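Local coordinates for protein putative thioesterase (Syntrophus aciditrophicus SB, PDB 3HDU) that probably hydrolyses thioesters, as a hotdog-fold member of the thioesterase superfamily related to PaaI-type enzymes, at residues A[70-83]-A[94-106]. Sequence-based numbering, arbitrary orientation.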
ATOM      1  N   ILE A  70      16.341  -3.707  -9.904  1.00 72.21           N
ATOM      2  CA  ILE A  70      15.328  -2.640  -9.797  1.00 72.09           C
ATOM      3  C   ILE A  70      15.829  -1.503  -8.884  1.00 72.91           C
ATOM      4  O   ILE A  70      15.697  -0.328  -9.234  1.00 73.43           O
ATOM      5  CB  ILE A  70      13.941  -3.206  -9.323  1.00 71.68           C
ATOM      6  CG1 ILE A  70      13.301  -4.015 -10.460  1.00 71.51           C
ATOM      7  CG2 ILE A  70      12.987  -2.091  -8.887  1.00 70.95           C
ATOM      8  CD1 ILE A  70      12.020  -4.745 -10.088  1.00 71.41           C
ATOM      9  N   ASP A  71      16.417  -1.875  -7.743  1.00 73.42           N
ATOM     10  CA  ASP A  71      16.979  -0.920  -6.783  1.00 73.75           C
ATOM     11  C   ASP A  71      18.138  -0.111  -7.380  1.00 74.23           C
ATOM     12  O   ASP A  71      18.252   1.090  -7.114  1.00 74.61           O
ATOM     13  CB  ASP A  71      17.453  -1.647  -5.509  1.00 73.77           C
ATOM     14  CG  ASP A  71      17.829  -0.687  -4.378  1.00 74.05           C
ATOM     15  OD1 ASP A  71      17.142   0.336  -4.192  1.00 74.12           O
ATOM     16  OD2 ASP A  71      18.807  -0.969  -3.657  1.00 74.52           O
HETATM   17  N   MSE A  72      18.996  -0.777  -8.160  1.00 74.52           N
HETATM   18  CA  MSE A  72      20.126  -0.126  -8.839  1.00 74.89           C
HETATM   19  C   MSE A  72      19.657   0.822  -9.941  1.00 74.03           C
HETATM   20  O   MSE A  72      20.186   1.931 -10.057  1.00 73.93           O
HETATM   21  CB  MSE A  72      21.096  -1.161  -9.426  1.00 76.30           C
HETATM   22  CG  MSE A  72      21.887  -1.947  -8.384  1.00 77.45           C
HETATM   23 SE   MSE A  72      23.127  -0.854  -7.366  0.75 79.47          SE
HETATM   24  CE  MSE A  72      24.243  -0.219  -8.806  1.00 79.05           C
ATOM     25  N   THR A  73      18.690   0.371 -10.749  1.00 72.74           N
ATOM     26  CA  THR A  73      18.095   1.184 -11.818  1.00 71.92           C
ATOM     27  C   THR A  73      17.436   2.427 -11.218  1.00 71.86           C
ATOM     28  O   THR A  73      17.633   3.539 -11.722  1.00 71.51           O
ATOM     29  CB  THR A  73      17.060   0.382 -12.663  1.00 71.50           C
ATOM     30  OG1 THR A  73      17.684  -0.779 -13.216  1.00 70.87           O
ATOM     31  CG2 THR A  73      16.488   1.224 -13.801  1.00 71.14           C
ATOM     32  N   ALA A  74      16.676   2.222 -10.138  1.00 71.61           N
ATOM     33  CA  ALA A  74      16.014   3.318  -9.406  1.00 71.85           C
ATOM     34  C   ALA A  74      17.029   4.315  -8.821  1.00 71.61           C
ATOM     35  O   ALA A  74      16.807   5.527  -8.864  1.00 71.84           O
ATOM     36  CB  ALA A  74      15.118   2.762  -8.301  1.00 71.02           C
ATOM     37  N   GLY A  75      18.133   3.795  -8.289  1.00 71.47           N
ATOM     38  CA  GLY A  75      19.214   4.619  -7.737  1.00 71.31           C
ATOM     39  C   GLY A  75      19.859   5.545  -8.755  1.00 70.89           C
ATOM     40  O   GLY A  75      20.150   6.702  -8.441  1.00 71.38           O
ATOM     41  N   LEU A  76      20.077   5.030  -9.967  1.00 70.57           N
ATOM     42  CA  LEU A  76      20.610   5.815 -11.085  1.00 70.14           C
ATOM     43  C   LEU A  76      19.591   6.862 -11.551  1.00 70.47           C
ATOM     44  O   LEU A  76      19.975   7.991 -11.842  1.00 71.01           O
ATOM     45  CB  LEU A  76      21.008   4.901 -12.252  1.00 70.07           C
ATOM     46  CG  LEU A  76      21.623   5.521 -13.514  1.00 69.82           C
ATOM     47  CD1 LEU A  76      22.819   6.386 -13.179  1.00 69.61           C
ATOM     48  CD2 LEU A  76      22.011   4.429 -14.494  1.00 69.74           C
ATOM     49  N   ALA A  77      18.310   6.482 -11.639  1.00 70.29           N
ATOM     50  CA  ALA A  77      17.231   7.417 -12.013  1.00 70.02           C
ATOM     51  C   ALA A  77      17.078   8.536 -10.974  1.00 70.12           C
ATOM     52  O   ALA A  77      16.836   9.691 -11.343  1.00 69.89           O
ATOM     53  CB  ALA A  77      15.907   6.686 -12.205  1.00 69.96           C
ATOM     54  N   ALA A  78      17.218   8.179  -9.689  1.00 70.16           N
ATOM     55  CA  ALA A  78      17.199   9.138  -8.567  1.00 70.04           C
ATOM     56  C   ALA A  78      18.320  10.173  -8.730  1.00 69.97           C
ATOM     57  O   ALA A  78      18.064  11.372  -8.635  1.00 70.35           O
ATOM     58  CB  ALA A  78      17.335   8.414  -7.222  1.00 69.86           C
ATOM     59  N   PHE A  79      19.539   9.690  -8.997  1.00 69.70           N
ATOM     60  CA  PHE A  79      20.721  10.538  -9.258  1.00 69.63           C
ATOM     61  C   PHE A  79      20.495  11.558 -10.385  1.00 69.82           C
ATOM     62  O   PHE A  79      20.843  12.733 -10.233  1.00 69.77           O
ATOM     63  CB  PHE A  79      21.954   9.662  -9.582  1.00 69.59           C
ATOM     64  CG  PHE A  79      23.135  10.429 -10.119  1.00 69.48           C
ATOM     65  CD1 PHE A  79      23.997  11.098  -9.253  1.00 69.33           C
ATOM     66  CD2 PHE A  79      23.385  10.482 -11.501  1.00 69.25           C
ATOM     67  CE1 PHE A  79      25.094  11.817  -9.751  1.00 69.40           C
ATOM     68  CE2 PHE A  79      24.478  11.201 -12.011  1.00 69.27           C
ATOM     69  CZ  PHE A  79      25.338  11.869 -11.132  1.00 69.37           C
HETATM   70  N   MSE A  80      19.935  11.090 -11.505  1.00 69.99           N
HETATM   71  CA  MSE A  80      19.655  11.950 -12.675  1.00 69.82           C
HETATM   72  C   MSE A  80      18.610  13.030 -12.399  1.00 70.47           C
HETATM   73  O   MSE A  80      18.663  14.104 -13.006  1.00 71.07           O
HETATM   74  CB  MSE A  80      19.243  11.121 -13.901  1.00 68.69           C
HETATM   75  CG  MSE A  80      20.329  10.194 -14.411  1.00 67.97           C
HETATM   76 SE   MSE A  80      21.891  11.122 -15.062  0.75 66.23          SE
HETATM   77  CE  MSE A  80      23.096   9.642 -15.021  1.00 68.13           C
ATOM     78  N   GLY A  81      17.672  12.738 -11.498  1.00 71.12           N
ATOM     79  CA  GLY A  81      16.667  13.696 -11.067  1.00 71.45           C
ATOM     80  C   GLY A  81      17.287  14.768 -10.186  1.00 71.69           C
ATOM     81  O   GLY A  81      17.105  15.955 -10.449  1.00 71.98           O
ATOM     82  N   PHE A  82      18.032  14.346  -9.158  1.00 71.93           N
ATOM     83  CA  PHE A  82      18.678  15.280  -8.217  1.00 72.20           C
ATOM     84  C   PHE A  82      19.750  16.182  -8.842  1.00 72.44           C
ATOM     85  O   PHE A  82      19.817  17.365  -8.502  1.00 72.79           O
ATOM     86  CB  PHE A  82      19.285  14.552  -7.003  1.00 72.11           C
ATOM     87  CG  PHE A  82      18.271  13.989  -6.040  1.00 71.97           C
ATOM     88  CD1 PHE A  82      17.395  14.835  -5.360  1.00 71.96           C
ATOM     89  CD2 PHE A  82      18.242  12.618  -5.745  1.00 72.04           C
ATOM     90  CE1 PHE A  82      16.459  14.324  -4.438  1.00 72.15           C
ATOM     91  CE2 PHE A  82      17.318  12.092  -4.821  1.00 72.01           C
ATOM     92  CZ  PHE A  82      16.425  12.950  -4.162  1.00 72.01           C
ATOM     93  N   GLN A  83      20.580  15.632  -9.731  1.00 72.89           N
ATOM     94  CA  GLN A  83      21.647  16.417 -10.393  1.00 73.25           C
ATOM     95  C   GLN A  83      21.094  17.524 -11.310  1.00 73.76           C
ATOM     96  O   GLN A  83      21.743  18.558 -11.474  1.00 73.86           O
ATOM     97  CB  GLN A  83      22.662  15.508 -11.115  1.00 73.10           C
ATOM     98  CG  GLN A  83      22.163  14.784 -12.375  1.00 73.10           C
ATOM     99  CD  GLN A  83      22.161  15.623 -13.657  1.00 72.85           C
ATOM    100  OE1 GLN A  83      21.255  15.492 -14.478  1.00 72.93           O
ATOM    101  NE2 GLN A  83      23.161  16.486 -13.824  1.00 72.70           N
ATOM    102  N   LYS A  94      28.190  17.222  -8.039  1.00 73.84           N
ATOM    103  CA  LYS A  94      27.141  16.335  -8.577  1.00 73.70           C
ATOM    104  C   LYS A  94      27.529  14.874  -8.367  1.00 73.33           C
ATOM    105  O   LYS A  94      26.721  14.090  -7.886  1.00 73.26           O
ATOM    106  CB  LYS A  94      26.895  16.596 -10.068  1.00 73.95           C
ATOM    107  CG  LYS A  94      26.285  17.955 -10.381  1.00 74.15           C
ATOM    108  CD  LYS A  94      26.282  18.213 -11.881  1.00 74.36           C
ATOM    109  CE  LYS A  94      25.573  19.507 -12.230  1.00 74.44           C
ATOM    110  NZ  LYS A  94      25.739  19.874 -13.663  1.00 74.61           N
ATOM    111  N   LEU A  95      28.763  14.527  -8.729  1.00 73.17           N
ATOM    112  CA  LEU A  95      29.304  13.170  -8.518  1.00 73.26           C
ATOM    113  C   LEU A  95      29.402  12.797  -7.028  1.00 72.72           C
ATOM    114  O   LEU A  95      29.143  11.652  -6.676  1.00 72.88           O
ATOM    115  CB  LEU A  95      30.666  12.971  -9.222  1.00 73.47           C
ATOM    116  CG  LEU A  95      30.656  12.623 -10.720  1.00 73.77           C
ATOM    117  CD1 LEU A  95      29.713  13.491 -11.564  1.00 73.89           C
ATOM    118  CD2 LEU A  95      32.086  12.667 -11.275  1.00 73.55           C
ATOM    119  N   ALA A  96      29.773  13.757  -6.174  1.00 72.10           N
ATOM    120  CA  ALA A  96      29.855  13.539  -4.714  1.00 71.57           C
ATOM    121  C   ALA A  96      28.489  13.228  -4.077  1.00 71.12           C
ATOM    122  O   ALA A  96      28.417  12.457  -3.115  1.00 71.23           O
ATOM    123  CB  ALA A  96      30.492  14.739  -4.021  1.00 71.43           C
HETATM  124  N   MSE A  97      27.428  13.834  -4.623  1.00 70.44           N
HETATM  125  CA  MSE A  97      26.042  13.627  -4.166  1.00 69.72           C
HETATM  126  C   MSE A  97      25.549  12.180  -4.300  1.00 69.95           C
HETATM  127  O   MSE A  97      24.735  11.748  -3.476  1.00 70.06           O
HETATM  128  CB  MSE A  97      25.085  14.612  -4.887  1.00 69.18           C
HETATM  129  CG  MSE A  97      23.578  14.407  -4.677  1.00 68.89           C
HETATM  130 SE   MSE A  97      22.778  13.083  -5.898  0.75 68.42          SE
HETATM  131  CE  MSE A  97      22.977  14.095  -7.581  1.00 68.64           C
ATOM    132  N   ILE A  98      26.029  11.446  -5.313  1.00 69.99           N
ATOM    133  CA  ILE A  98      25.592  10.050  -5.556  1.00 70.13           C
ATOM    134  C   ILE A  98      25.862   9.087  -4.379  1.00 70.35           C
ATOM    135  O   ILE A  98      25.134   8.110  -4.207  1.00 71.33           O
ATOM    136  CB  ILE A  98      26.164   9.468  -6.893  1.00 70.04           C
ATOM    137  CG1 ILE A  98      25.268   8.340  -7.429  1.00 70.01           C
ATOM    138  CG2 ILE A  98      27.621   9.020  -6.732  1.00 69.66           C
ATOM    139  CD1 ILE A  98      25.666   7.839  -8.810  1.00 70.01           C
ATOM    140  N   GLY A  99      26.894   9.375  -3.586  1.00 70.40           N
ATOM    141  CA  GLY A  99      27.210   8.610  -2.379  1.00 70.55           C
ATOM    142  C   GLY A  99      26.248   8.795  -1.216  1.00 70.77           C
ATOM    143  O   GLY A  99      26.268   7.988  -0.287  1.00 70.68           O
ATOM    144  N   ARG A 100      25.436   9.857  -1.246  1.00 71.13           N
ATOM    145  CA  ARG A 100      24.419  10.118  -0.217  1.00 71.72           C
ATOM    146  C   ARG A 100      23.044   9.500  -0.544  1.00 71.81           C
ATOM    147  O   ARG A 100      22.169   9.477   0.331  1.00 71.96           O
ATOM    148  CB  ARG A 100      24.305  11.625   0.062  1.00 71.92           C
ATOM    149  CG  ARG A 100      25.608  12.217   0.606  1.00 72.18           C
ATOM    150  CD  ARG A 100      25.443  13.631   1.161  1.00 72.57           C
ATOM    151  NE  ARG A 100      25.012  14.596   0.149  1.00 73.08           N
ATOM    152  N   LEU A 101      22.853   8.998  -1.773  1.00 71.80           N
ATOM    153  CA  LEU A 101      21.591   8.343  -2.171  1.00 71.70           C
ATOM    154  C   LEU A 101      21.411   7.010  -1.433  1.00 71.63           C
ATOM    155  O   LEU A 101      22.299   6.154  -1.466  1.00 71.92           O
ATOM    156  CB  LEU A 101      21.511   8.114  -3.693  1.00 71.46           C
ATOM    157  CG  LEU A 101      21.280   9.353  -4.565  1.00 71.43           C
ATOM    158  CD1 LEU A 101      21.471   9.033  -6.034  1.00 71.06           C
ATOM    159  CD2 LEU A 101      19.889   9.933  -4.326  1.00 71.30           C
ATOM    160  N   SER A 102      20.270   6.865  -0.757  1.00 71.51           N
ATOM    161  CA  SER A 102      19.927   5.658   0.008  1.00 71.18           C
ATOM    162  C   SER A 102      18.468   5.298  -0.235  1.00 70.96           C
ATOM    163  O   SER A 102      17.621   6.189  -0.311  1.00 71.24           O
ATOM    164  CB  SER A 102      20.165   5.898   1.499  1.00 70.91           C
ATOM    165  OG  SER A 102      19.984   4.709   2.240  1.00 70.89           O
ATOM    166  N   THR A 103      18.185   3.998  -0.361  1.00 70.83           N
ATOM    167  CA  THR A 103      16.823   3.506  -0.585  1.00 70.55           C
ATOM    168  C   THR A 103      16.014   3.668   0.706  1.00 70.24           C
ATOM    169  O   THR A 103      16.484   3.274   1.770  1.00 70.01           O
ATOM    170  CB  THR A 103      16.790   1.989  -0.981  1.00 70.55           C
ATOM    171  OG1 THR A 103      17.777   1.708  -1.977  1.00 70.77           O
ATOM    172  CG2 THR A 103      15.417   1.593  -1.513  1.00 70.53           C
HETATM  173  N   MSE A 104      14.833   4.278   0.601  1.00 70.02           N
HETATM  174  CA  MSE A 104      13.899   4.429   1.724  1.00 70.15           C
HETATM  175  C   MSE A 104      12.836   3.321   1.700  1.00 70.84           C
HETATM  176  O   MSE A 104      12.524   2.743   2.747  1.00 69.90           O
HETATM  177  CB  MSE A 104      13.211   5.795   1.694  1.00 69.84           C
HETATM  178  CG  MSE A 104      12.200   5.991   2.820  1.00 69.58           C
HETATM  179 SE   MSE A 104      11.595   7.789   2.993  0.75 68.91          SE
HETATM  180  CE  MSE A 104      10.495   7.576   4.608  1.00 69.63           C
ATOM    181  N   SER A 105      12.279   3.063   0.511  1.00 71.52           N
ATOM    182  CA  SER A 105      11.222   2.072   0.311  1.00 72.06           C
ATOM    183  C   SER A 105      11.384   1.375  -1.038  1.00 72.28           C
ATOM    184  O   SER A 105      11.562   2.053  -2.047  1.00 72.42           O
ATOM    185  CB  SER A 105       9.862   2.769   0.363  1.00 72.51           C
ATOM    186  OG  SER A 105       8.796   1.837   0.262  1.00 72.81           O
ATOM    187  N   LEU A 106      11.336   0.039  -1.037  1.00 72.41           N
ATOM    188  CA  LEU A 106      11.447  -0.794  -2.245  1.00 72.55           C
ATOM    189  C   LEU A 106      10.237  -1.732  -2.311  1.00 72.86           C
ATOM    190  O   LEU A 106      10.105  -2.632  -1.474  1.00 73.24           O
ATOM    191  CB  LEU A 106      12.737  -1.619  -2.212  1.00 72.34           C
ATOM    192  CG  LEU A 106      12.978  -2.646  -3.328  1.00 72.43           C
ATOM    193  CD1 LEU A 106      13.008  -1.975  -4.697  1.00 72.68           C
ATOM    194  CD2 LEU A 106      14.274  -3.387  -3.087  1.00 72.58           C
TER
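Thr103 and Asp71 supply the polar link between the long helix 58-85 and segment 94-106, which runs back along it: Thr103 OG1 donates to Asp71 OD1 at 2.7 Å, meeting the syn lone pair of that oxygen. The CB bond of Asp71 already points at the strand, and chi1 of -170°, with CG opposite the backbone N, extends the carboxylate to Thr103. The axes of helix segment 70-83 and strand 101-103 come within 9.3 Å, their N-to-C directions obliquely opposed at 140°.

Apolar contacts make up most of the rest. Leu101 forks: CD1 touches Phe79 CB and makes a van der Waals approach to the helix backbone, 3.6 Å from Gly75 O, while CD2 meets Ala78 CB and lies 3.4 Å from Phe82 CE2. At the other end, Leu106 CD1 meets Ile70 CG2 more loosely.

The aromatic evidence centres on Phe79. Ile98 CD1 sits over one ring face in a CH-pi contact, 4.0 Å from the centroid and 25° off the normal; Gln83 CG, from the same helix, lies near the rim of the opposite face, and Lys94 O approaches the edge. Selenomethionine Met97, bent at chi2 and chi3, makes two oblique Met-aromatic contacts, SE lying 5.3 and 5.5 Å from the Phe79 and Phe82 centroids; its CE is 3.6 Å from Phe79 CD1.

The chemistry implies a mainly hydrophobic seam joining the hotdog's long central helix to helix 91-97 and strand 101-110, outermost within the chain but continuing the sheet into a second subunit, with one buried carboxylate-hydroxyl bond that probably helps fix Asp71's rotation.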